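Local atomic coordinates of Abbfa_003403 (Acinetobacter baumannii, PDB entry 4ZXH), a protein that probably adds an amino acid to a nonribosomal peptide and releases the product, using condensation, adenylation, carrier and thioesterase domains in one chain. Residues Q1065-H1071 and R1091-Q1097; A1115-I1119 and E1145-L1150; G1135-A1141 and V1161-T1165. The contacts are given in a common frame with arbitrary orientation. Residue numbers count along the deposited sequence, not the author numbering.

Contact 1 of 3, residues Q1065-H1071 and R1091-Q1097; sequences QPLWLFH and RTLRAIQ
Two parallel strands, 1067-1070 and 1093-1096, lie side by side with their short axes 4.6 Å apart at closest and inclined by 23°. The register pairs L1067 with L1093, W1068 with R1094, L1069 with A1095 and F1070 with I1096. Extended backbones (phi about -95° to -130°, psi about 120° to 150°) let backbone hydrogen bonds pass alternately from one strand to the other: L1067 N to T1092 O 2.9 Å, R1094 N to L1067 O 3.0 Å, L1069 N to R1094 O 2.7 Å, I1096 N to L1069 O 2.8 Å and H1071 N to I1096 O 3.1 Å. On the face of W1068, F1070, R1094 and I1096 the relief is deep. The W1068 indole (chi1 m, chi2 91°) offers a flat surface on which the aliphatic part of R1094 lies, R1094 CD 3.7 Å from W1068 CH2 and R1094 CB 4.1 Å from the centroid of the W1068 six-membered ring, a CH-pi contact; the long methylene chain suits this place because its guanidinium still reaches E1057 in a salt bridge. I1096 (m, t) is the bump between the two aromatics, its CD1 3.9 Å from F1070 CE1 and 4.2 Å from W1068 CE3. Strand 1067-1070, helix 1081-1086 and strand 1093-1096 form a beta-alpha-beta unit in the alpha/beta-hydrolase fold of the thioesterase domain. On the other face, L1067, L1069, L1093 and A1095 mesh more shallowly: the small A1095 leaves a hollow beside L1069, CB to CB 4.1 Å, while L1093 (m, t) leans its CD2 to 3.8 Å from L1067 CB. P1066, next to L1067, is a rigid knob whose CG sits 3.7 Å from R1094 NH1.

Contact 2 of 3, residues A1115-I1119 and E1145-L1150; sequences ATLYI and EISRQL
Both segments are regular alpha-helix, 1115-1119 and 1145-1150, with backbone angles near -60°/-45°; I1119 N bonds A1115 O at 2.8 Å, and Q1149 N bonds E1145 O at 3.1 Å. The short axes approach to 9.5 Å and cross at -72°, so the helices meet over a compact patch, closest in backbone at A1115 and I1146, whose CA atoms are 5.1 Å apart. Alanine suits this crossing because a larger side chain would hold the helices apart: its CB points at the partner helix and lies 3.6 Å from I1146 CG1, 3.6 Å from Q1149 NE2 and 3.7 Å from E1145 CG. One turn on, I1119 (m, t) is the main apolar knob, CG1 3.7 Å from I1146 CG2 and CD1 3.7 Å from L1150 CD2 and 3.8 Å from Q1149 CB. I1146 (m, t) also extends CD1 to 4.0 Å from Y1118 CB. Polar groups border this greasy patch. T1116 OG1 donates to Q1149 OE1 at 2.9 Å, while Q1149 NE2 bonds E1145 OE2 at 3.1 Å and also reaches E1112 O, so the amide uses both its ends. E1145 is held further by a salt bridge within its helix, R1148 NE to OE1 at 3.0 Å, and by Y1253. In the alpha/beta-hydrolase fold of this thioesterase domain, the contact brings together helices 1111-1125 and 1138-1152. Beneath them, F1070 of strand 1067-1070 touches both Y1118 and I1146, and L1150 packs against Y1131 of strand 1131-1136.

Contact 3 of 3, residues G1135-A1141 and V1161-T1165; sequences GWCFGGA and VMIDT
The end of strand 1131-1136 runs parallel to strand 1157-1163, pairing G1135 with M1162 and W1136 with I1163: G1135 N to V1161 O 2.9 Å, I1163 N to G1135 O 3.0 Å, C1137 N to I1163 O 2.9 Å. C1137 then takes strained angles (54/-128) before helix 1138-1152, consistent with the nucleophile elbow of alpha/beta-hydrolases. Glycine suits both places beside this turn, because a CB on G1135 would clash with G1139 C and one on G1140 with T1165 OG1. T1165 (m) fills that space, its OG1 donating to C1137 O at 2.9 Å and its CG2 3.6 Å from A1141 N. M1162 (m, t, t) runs CG to 3.8 Å from G1140 CA. On the other face W1136 (t) sets CD1 4.0 Å from I1163 CG2 (m, t). C1137 (t) and D1164 (t), with H1297, probably form a Cys-His-Asp triad; D1164 OD2 bonds H1297 ND1. Helix 1303-1316 covers V1161 and I1163, while strand 1262-1267 continues the sheet beyond 1157-1163.

All three contacts belong to the C-terminal thioesterase domain, their centres 13 to 15 Å apart. Contact 1 closes before the others open; contacts 2 and 3 interleave in the order 1115-1119, 1135-1141, 1145-1150, 1161-1165, and both draw on helix 1138-1152. Contacts 1 and 3 share one sheet, in which strands 1067-1070 and 1131-1136 are neighbours, and contact 2 joins two helices on one side of it. Contacts 1 and 2 meet where H1071 NE2 lies 2.6 Å from Y1118 OH, a probable hydrogen bond, and where F1070 CZ packs 3.4 Å from I1146 CD1. The helix that starts at the probable nucleophile elbow is thereby packed against both the central strands and helix 1111-1125.

Contact 1 of 3, residues Q1065-H1071 and R1091-Q1097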
loop_
_atom_site.group_PDB
_atom_site.type_symbol
_atom_site.label_atom_id
_atom_site.label_comp_id
_atom_site.label_asym_id
_atom_site.label_seq_id
_atom_site.Cartn_x
_atom_site.Cartn_y
_atom_site.Cartn_z
ATOM N N GLN A 1065 -13.888 -3.645 -46.946
ATOM C CA GLN A 1065 -14.696 -2.434 -46.830
ATOM C C GLN A 1065 -15.218 -2.162 -45.422
ATOM O O GLN A 1065 -15.949 -2.962 -44.851
ATOM C CB GLN A 1065 -15.870 -2.510 -47.797
ATOM C CG GLN A 1065 -16.721 -1.260 -47.850
ATOM C CD GLN A 1065 -17.897 -1.447 -48.765
ATOM O OE1 GLN A 1065 -18.692 -2.379 -48.591
ATOM N NE2 GLN A 1065 -17.992 -0.596 -49.783
ATOM N N PRO A 1066 -14.843 -1.010 -44.870
ATOM C CA PRO A 1066 -15.314 -0.523 -43.574
ATOM C C PRO A 1066 -16.709 0.051 -43.692
ATOM O O PRO A 1066 -17.147 0.378 -44.790
ATOM C CB PRO A 1066 -14.326 0.602 -43.218
ATOM C CG PRO A 1066 -13.415 0.755 -44.401
ATOM C CD PRO A 1066 -14.000 -0.018 -45.552
ATOM N N LEU A 1067 -17.385 0.192 -42.564
ATOM C CA LEU A 1067 -18.610 0.967 -42.491
ATOM C C LEU A 1067 -18.281 2.259 -41.764
ATOM O O LEU A 1067 -17.730 2.218 -40.668
ATOM C CB LEU A 1067 -19.708 0.188 -41.760
ATOM C CG LEU A 1067 -20.939 0.973 -41.328
ATOM C CD1 LEU A 1067 -21.548 1.645 -42.542
ATOM C CD2 LEU A 1067 -21.944 0.061 -40.651
ATOM N N TRP A 1068 -18.587 3.397 -42.380
ATOM C CA TRP A 1068 -18.366 4.704 -41.760
ATOM C C TRP A 1068 -19.642 5.214 -41.123
ATOM O O TRP A 1068 -20.710 5.217 -41.753
ATOM C CB TRP A 1068 -17.884 5.726 -42.780
ATOM C CG TRP A 1068 -16.555 5.428 -43.351
ATOM C CD1 TRP A 1068 -16.290 4.708 -44.472
ATOM C CD2 TRP A 1068 -15.285 5.846 -42.830
ATOM N NE1 TRP A 1068 -14.930 4.649 -44.686
ATOM C CE2 TRP A 1068 -14.294 5.341 -43.688
ATOM C CE3 TRP A 1068 -14.894 6.598 -41.720
ATOM C CZ2 TRP A 1068 -12.938 5.564 -43.473
ATOM C CZ3 TRP A 1068 -13.545 6.816 -41.507
ATOM C CH2 TRP A 1068 -12.584 6.306 -42.379
ATOM N N LEU A 1069 -19.522 5.664 -39.877
ATOM C CA LEU A 1069 -20.651 6.217 -39.146
ATOM C C LEU A 1069 -20.397 7.665 -38.752
ATOM O O LEU A 1069 -19.299 8.028 -38.358
ATOM C CB LEU A 1069 -20.950 5.369 -37.912
ATOM C CG LEU A 1069 -21.299 3.905 -38.244
ATOM C CD1 LEU A 1069 -21.277 3.033 -37.020
ATOM C CD2 LEU A 1069 -22.649 3.779 -38.957
ATOM N N PHE A 1070 -21.426 8.494 -38.848
ATOM C CA PHE A 1070 -21.249 9.902 -38.573
ATOM C C PHE A 1070 -22.092 10.388 -37.415
ATOM O O PHE A 1070 -23.233 9.968 -37.242
ATOM C CB PHE A 1070 -21.559 10.686 -39.825
ATOM C CG PHE A 1070 -20.806 10.202 -40.992
ATOM C CD1 PHE A 1070 -19.475 10.566 -41.165
ATOM C CD2 PHE A 1070 -21.398 9.346 -41.900
ATOM C CE1 PHE A 1070 -18.751 10.102 -42.245
ATOM C CE2 PHE A 1070 -20.686 8.884 -42.984
ATOM C CZ PHE A 1070 -19.356 9.259 -43.153
ATOM N N HIS A 1071 -21.511 11.287 -36.632
ATOM C CA HIS A 1071 -22.143 11.774 -35.426
ATOM C C HIS A 1071 -23.520 12.342 -35.696
ATOM O O HIS A 1071 -23.757 12.883 -36.764
ATOM C CB HIS A 1071 -21.276 12.847 -34.782
ATOM C CG HIS A 1071 -21.050 14.043 -35.647
ATOM N ND1 HIS A 1071 -22.002 15.019 -35.833
ATOM C CD2 HIS A 1071 -19.964 14.439 -36.354
ATOM C CE1 HIS A 1071 -21.521 15.957 -36.632
ATOM N NE2 HIS A 1071 -20.287 15.628 -36.964
ATOM N N ARG A 1091 -16.267 -6.987 -39.885
ATOM C CA ARG A 1091 -16.381 -5.701 -40.545
ATOM C C ARG A 1091 -15.738 -4.619 -39.689
ATOM O O ARG A 1091 -16.119 -4.420 -38.529
ATOM C CB ARG A 1091 -17.850 -5.340 -40.827
ATOM C CG ARG A 1091 -18.029 -4.228 -41.875
ATOM C CD ARG A 1091 -19.421 -3.652 -41.834
ATOM N NE ARG A 1091 -20.447 -4.686 -41.936
ATOM C CZ ARG A 1091 -21.006 -5.050 -43.081
ATOM N NH1 ARG A 1091 -20.633 -4.464 -44.221
ATOM N NH2 ARG A 1091 -21.935 -5.993 -43.087
ATOM N N THR A 1092 -14.749 -3.945 -40.266
ATOM C CA THR A 1092 -14.208 -2.715 -39.711
ATOM C C THR A 1092 -15.313 -1.653 -39.608
ATOM O O THR A 1092 -16.076 -1.444 -40.558
ATOM C CB THR A 1092 -13.041 -2.188 -40.578
ATOM O OG1 THR A 1092 -12.026 -3.201 -40.680
ATOM C CG2 THR A 1092 -12.452 -0.897 -40.009
ATOM N N LEU A 1093 -15.413 -1.026 -38.435
ATOM C CA LEU A 1093 -16.336 0.083 -38.183
ATOM C C LEU A 1093 -15.555 1.307 -37.723
ATOM O O LEU A 1093 -14.730 1.224 -36.794
ATOM C CB LEU A 1093 -17.353 -0.256 -37.109
ATOM C CG LEU A 1093 -18.081 -1.564 -37.239
ATOM C CD1 LEU A 1093 -18.919 -1.751 -35.977
ATOM C CD2 LEU A 1093 -18.923 -1.504 -38.498
ATOM N N ARG A 1094 -15.838 2.440 -38.355
ATOM C CA ARG A 1094 -15.218 3.699 -37.989
ATOM C C ARG A 1094 -16.302 4.737 -37.849
ATOM O O ARG A 1094 -17.269 4.738 -38.602
ATOM C CB ARG A 1094 -14.193 4.121 -39.032
ATOM C CG ARG A 1094 -13.196 3.037 -39.339
ATOM C CD ARG A 1094 -11.955 3.591 -40.003
ATOM N NE ARG A 1094 -10.882 2.609 -40.026
ATOM C CZ ARG A 1094 -10.408 2.074 -41.136
ATOM N NH1 ARG A 1094 -10.914 2.445 -42.304
ATOM N NH2 ARG A 1094 -9.424 1.185 -41.078
ATOM N N ALA A 1095 -16.153 5.605 -36.864
ATOM C CA ALA A 1095 -17.164 6.604 -36.565
ATOM C C ALA A 1095 -16.463 7.935 -36.459
ATOM O O ALA A 1095 -15.284 7.987 -36.097
ATOM C CB ALA A 1095 -17.916 6.278 -35.260
ATOM N N ILE A 1096 -17.177 9.008 -36.776
ATOM C CA ILE A 1096 -16.557 10.317 -36.785
ATOM C C ILE A 1096 -17.265 11.294 -35.862
ATOM O O ILE A 1096 -18.447 11.592 -36.038
ATOM C CB ILE A 1096 -16.517 10.874 -38.197
ATOM C CG1 ILE A 1096 -15.637 9.971 -39.066
ATOM C CG2 ILE A 1096 -16.023 12.309 -38.183
ATOM C CD1 ILE A 1096 -15.305 10.535 -40.426
ATOM N N GLN A 1097 -16.540 11.783 -34.862
ATOM C CA GLN A 1097 -17.065 12.836 -34.000
ATOM C C GLN A 1097 -16.751 14.225 -34.596
ATOM O O GLN A 1097 -15.854 14.371 -35.417
ATOM C CB GLN A 1097 -16.472 12.712 -32.597
ATOM C CG GLN A 1097 -15.010 13.052 -32.555
ATOM C CD GLN A 1097 -14.411 12.787 -31.209
ATOM O OE1 GLN A 1097 -15.123 12.560 -30.227
ATOM N NE2 GLN A 1097 -13.086 12.775 -31.154
#

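Contact 2 of 3, residues A1115-I1119 and E1145-L1150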
loop_
_atom_site.group_PDB
_atom_site.type_symbol
_atom_site.label_atom_id
_atom_site.label_comp_id
_atom_site.label_asym_id
_atom_site.label_seq_id
_atom_site.Cartn_x
_atom_site.Cartn_y
_atom_site.Cartn_z
ATOM N N ALA A 1115 -19.160 17.694 -44.799
ATOM C CA ALA A 1115 -18.993 16.514 -45.631
ATOM C C ALA A 1115 -17.632 16.469 -46.343
ATOM O O ALA A 1115 -16.940 15.445 -46.295
ATOM C CB ALA A 1115 -20.124 16.438 -46.644
ATOM N N THR A 1116 -17.267 17.566 -47.010
ATOM C CA THR A 1116 -15.955 17.687 -47.623
ATOM C C THR A 1116 -14.840 17.410 -46.617
ATOM O O THR A 1116 -13.913 16.656 -46.894
ATOM C CB THR A 1116 -15.734 19.088 -48.225
ATOM O OG1 THR A 1116 -16.712 19.336 -49.238
ATOM C CG2 THR A 1116 -14.341 19.191 -48.829
ATOM N N LEU A 1117 -14.935 18.025 -45.444
ATOM C CA LEU A 1117 -13.931 17.835 -44.406
ATOM C C LEU A 1117 -13.803 16.369 -44.008
ATOM O O LEU A 1117 -12.686 15.847 -43.904
ATOM C CB LEU A 1117 -14.271 18.665 -43.171
ATOM C CG LEU A 1117 -13.247 18.489 -42.052
ATOM C CD1 LEU A 1117 -11.936 19.080 -42.532
ATOM C CD2 LEU A 1117 -13.701 19.123 -40.737
ATOM N N TYR A 1118 -14.946 15.715 -43.785
ATOM C CA TYR A 1118 -14.963 14.313 -43.352
ATOM C C TYR A 1118 -14.471 13.399 -44.468
ATOM O O TYR A 1118 -13.693 12.474 -44.210
ATOM C CB TYR A 1118 -16.364 13.877 -42.889
ATOM C CG TYR A 1118 -16.859 14.598 -41.655
ATOM C CD1 TYR A 1118 -16.002 15.388 -40.886
ATOM C CD2 TYR A 1118 -18.179 14.494 -41.253
ATOM C CE1 TYR A 1118 -16.441 16.048 -39.774
ATOM C CE2 TYR A 1118 -18.634 15.155 -40.116
ATOM C CZ TYR A 1118 -17.762 15.933 -39.394
ATOM O OH TYR A 1118 -18.225 16.596 -38.282
ATOM N N ILE A 1119 -14.918 13.659 -45.699
ATOM C CA ILE A 1119 -14.464 12.886 -46.856
ATOM C C ILE A 1119 -12.942 12.867 -46.970
ATOM O O ILE A 1119 -12.355 11.816 -47.207
ATOM C CB ILE A 1119 -15.056 13.418 -48.166
ATOM C CG1 ILE A 1119 -16.463 12.866 -48.357
ATOM C CG2 ILE A 1119 -14.216 12.990 -49.336
ATOM C CD1 ILE A 1119 -17.183 13.450 -49.542
ATOM N N GLU A 1145 -25.288 13.524 -47.662
ATOM C CA GLU A 1145 -24.527 14.581 -48.333
ATOM C C GLU A 1145 -23.112 14.113 -48.706
ATOM O O GLU A 1145 -22.564 14.513 -49.735
ATOM C CB GLU A 1145 -24.457 15.847 -47.465
ATOM C CG GLU A 1145 -23.529 16.936 -48.012
ATOM C CD GLU A 1145 -23.972 17.483 -49.376
ATOM O OE1 GLU A 1145 -25.168 17.339 -49.737
ATOM O OE2 GLU A 1145 -23.118 18.065 -50.084
ATOM N N ILE A 1146 -22.526 13.255 -47.879
ATOM C CA ILE A 1146 -21.233 12.683 -48.219
ATOM C C ILE A 1146 -21.364 11.810 -49.459
ATOM O O ILE A 1146 -20.511 11.876 -50.348
ATOM C CB ILE A 1146 -20.646 11.890 -47.065
ATOM C CG1 ILE A 1146 -20.097 12.860 -46.028
ATOM C CG2 ILE A 1146 -19.524 11.019 -47.539
ATOM C CD1 ILE A 1146 -19.457 12.182 -44.868
ATOM N N SER A 1147 -22.442 11.031 -49.544
ATOM C CA SER A 1147 -22.704 10.249 -50.753
ATOM C C SER A 1147 -22.831 11.139 -51.971
ATOM O O SER A 1147 -22.258 10.843 -53.012
ATOM C CB SER A 1147 -23.975 9.429 -50.617
ATOM O OG SER A 1147 -23.936 8.635 -49.456
ATOM N N ARG A 1148 -23.589 12.225 -51.829
ATOM C CA ARG A 1148 -23.852 13.151 -52.926
ATOM C C ARG A 1148 -22.550 13.694 -53.495
ATOM O O ARG A 1148 -22.436 13.896 -54.710
ATOM C CB ARG A 1148 -24.754 14.313 -52.469
ATOM C CG ARG A 1148 -25.418 15.080 -53.626
ATOM C CD ARG A 1148 -26.102 16.387 -53.201
ATOM N NE ARG A 1148 -25.139 17.380 -52.727
ATOM C CZ ARG A 1148 -24.343 18.100 -53.519
ATOM N NH1 ARG A 1148 -24.391 17.940 -54.839
ATOM N NH2 ARG A 1148 -23.492 18.979 -52.991
ATOM N N GLN A 1149 -21.567 13.915 -52.624
ATOM C CA GLN A 1149 -20.278 14.457 -53.052
ATOM C C GLN A 1149 -19.356 13.390 -53.649
ATOM O O GLN A 1149 -18.652 13.664 -54.617
ATOM C CB GLN A 1149 -19.571 15.154 -51.890
ATOM C CG GLN A 1149 -20.290 16.383 -51.361
ATOM C CD GLN A 1149 -19.389 17.263 -50.502
ATOM O OE1 GLN A 1149 -18.168 17.122 -50.516
ATOM N NE2 GLN A 1149 -19.991 18.181 -49.752
ATOM N N LEU A 1150 -19.361 12.184 -53.076
ATOM C CA LEU A 1150 -18.529 11.085 -53.576
ATOM C C LEU A 1150 -18.889 10.737 -55.028
ATOM O O LEU A 1150 -17.999 10.444 -55.830
ATOM C CB LEU A 1150 -18.652 9.846 -52.680
ATOM C CG LEU A 1150 -18.075 9.934 -51.254
ATOM C CD1 LEU A 1150 -18.403 8.678 -50.425
ATOM C CD2 LEU A 1150 -16.581 10.205 -51.231
#

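Contact 3 of 3, residues G1135-A1141 and V1161-T1165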
loop_
_atom_site.group_PDB
_atom_site.type_symbol
_atom_site.label_atom_id
_atom_site.label_comp_id
_atom_site.label_asym_id
_atom_site.label_seq_id
_atom_site.Cartn_x
_atom_site.Cartn_y
_atom_site.Cartn_z
ATOM N N GLY A 1135 -25.507 6.369 -40.363
ATOM C CA GLY A 1135 -25.658 7.270 -39.242
ATOM C C GLY A 1135 -27.013 7.116 -38.570
ATOM O O GLY A 1135 -28.016 6.680 -39.177
ATOM N N TRP A 1136 -27.034 7.453 -37.286
ATOM C CA TRP A 1136 -28.270 7.454 -36.547
ATOM C C TRP A 1136 -28.758 8.886 -36.566
ATOM O O TRP A 1136 -27.955 9.806 -36.452
ATOM C CB TRP A 1136 -28.073 6.931 -35.113
ATOM C CG TRP A 1136 -29.219 7.308 -34.249
ATOM C CD1 TRP A 1136 -30.476 6.771 -34.273
ATOM C CD2 TRP A 1136 -29.242 8.334 -33.257
ATOM N NE1 TRP A 1136 -31.277 7.388 -33.338
ATOM C CE2 TRP A 1136 -30.545 8.361 -32.705
ATOM C CE3 TRP A 1136 -28.287 9.238 -32.771
ATOM C CZ2 TRP A 1136 -30.919 9.257 -31.703
ATOM C CZ3 TRP A 1136 -28.662 10.135 -31.760
ATOM C CH2 TRP A 1136 -29.966 10.139 -31.250
ATOM N N CYS A 1137 -30.057 9.092 -36.735
ATOM C CA CYS A 1137 -30.599 10.455 -36.736
ATOM C C CYS A 1137 -29.864 11.341 -37.770
ATOM O O CYS A 1137 -29.711 10.966 -38.939
ATOM C CB CYS A 1137 -30.500 11.053 -35.322
ATOM S SG CYS A 1137 -31.402 12.608 -35.020
ATOM N N PHE A 1138 -29.385 12.493 -37.323
ATOM C CA PHE A 1138 -28.699 13.466 -38.176
ATOM C C PHE A 1138 -27.462 12.878 -38.887
ATOM O O PHE A 1138 -27.111 13.291 -39.997
ATOM C CB PHE A 1138 -28.329 14.666 -37.318
ATOM C CG PHE A 1138 -27.666 15.781 -38.054
ATOM C CD1 PHE A 1138 -28.373 16.555 -38.950
ATOM C CD2 PHE A 1138 -26.336 16.097 -37.797
ATOM C CE1 PHE A 1138 -27.757 17.602 -39.616
ATOM C CE2 PHE A 1138 -25.716 17.145 -38.449
ATOM C CZ PHE A 1138 -26.427 17.898 -39.359
ATOM N N GLY A 1139 -26.821 11.894 -38.259
ATOM C CA GLY A 1139 -25.747 11.159 -38.917
ATOM C C GLY A 1139 -26.139 10.646 -40.304
ATOM O O GLY A 1139 -25.374 10.784 -41.260
ATOM N N GLY A 1140 -27.335 10.062 -40.406
ATOM C CA GLY A 1140 -27.907 9.680 -41.685
ATOM C C GLY A 1140 -27.915 10.805 -42.712
ATOM O O GLY A 1140 -27.607 10.564 -43.889
ATOM N N ALA A 1141 -28.242 12.031 -42.282
ATOM C CA ALA A 1141 -28.270 13.179 -43.201
ATOM C C ALA A 1141 -26.867 13.572 -43.686
ATOM O O ALA A 1141 -26.682 13.886 -44.854
ATOM C CB ALA A 1141 -28.939 14.352 -42.559
ATOM N N VAL A 1161 -26.696 3.333 -44.495
ATOM C CA VAL A 1161 -27.549 2.899 -43.407
ATOM C C VAL A 1161 -28.076 4.088 -42.618
ATOM O O VAL A 1161 -27.306 4.845 -42.035
ATOM C CB VAL A 1161 -26.825 1.964 -42.462
ATOM C CG1 VAL A 1161 -27.734 1.616 -41.303
ATOM C CG2 VAL A 1161 -26.423 0.707 -43.194
ATOM N N MET A 1162 -29.392 4.267 -42.598
ATOM C CA MET A 1162 -29.950 5.382 -41.850
ATOM C C MET A 1162 -30.868 4.871 -40.786
ATOM O O MET A 1162 -31.882 4.237 -41.083
ATOM C CB MET A 1162 -30.710 6.338 -42.761
ATOM C CG MET A 1162 -29.841 7.157 -43.692
ATOM S SD MET A 1162 -30.929 8.091 -44.761
ATOM C CE MET A 1162 -29.884 8.374 -46.194
ATOM N N ILE A 1163 -30.522 5.150 -39.539
ATOM C CA ILE A 1163 -31.345 4.685 -38.438
ATOM C C ILE A 1163 -32.223 5.832 -37.921
ATOM O O ILE A 1163 -31.727 6.799 -37.340
ATOM C CB ILE A 1163 -30.479 4.094 -37.326
ATOM C CG1 ILE A 1163 -29.497 3.085 -37.937
ATOM C CG2 ILE A 1163 -31.348 3.405 -36.306
ATOM C CD1 ILE A 1163 -28.445 2.602 -36.993
ATOM N N ASP A 1164 -33.526 5.708 -38.183
ATOM C CA ASP A 1164 -34.532 6.708 -37.842
ATOM C C ASP A 1164 -34.105 8.155 -38.156
ATOM O O ASP A 1164 -34.288 9.070 -37.362
ATOM C CB ASP A 1164 -34.922 6.578 -36.375
ATOM C CG ASP A 1164 -36.356 7.021 -36.118
ATOM O OD1 ASP A 1164 -37.283 6.498 -36.786
ATOM O OD2 ASP A 1164 -36.551 7.922 -35.269
ATOM N N THR A 1165 -33.538 8.339 -39.336
ATOM C CA THR A 1165 -33.102 9.645 -39.809
ATOM C C THR A 1165 -34.245 10.426 -40.409
ATOM O O THR A 1165 -34.819 10.005 -41.414
ATOM C CB THR A 1165 -32.011 9.488 -40.882
ATOM O OG1 THR A 1165 -30.922 8.772 -40.319
ATOM C CG2 THR A 1165 -31.530 10.820 -41.394
#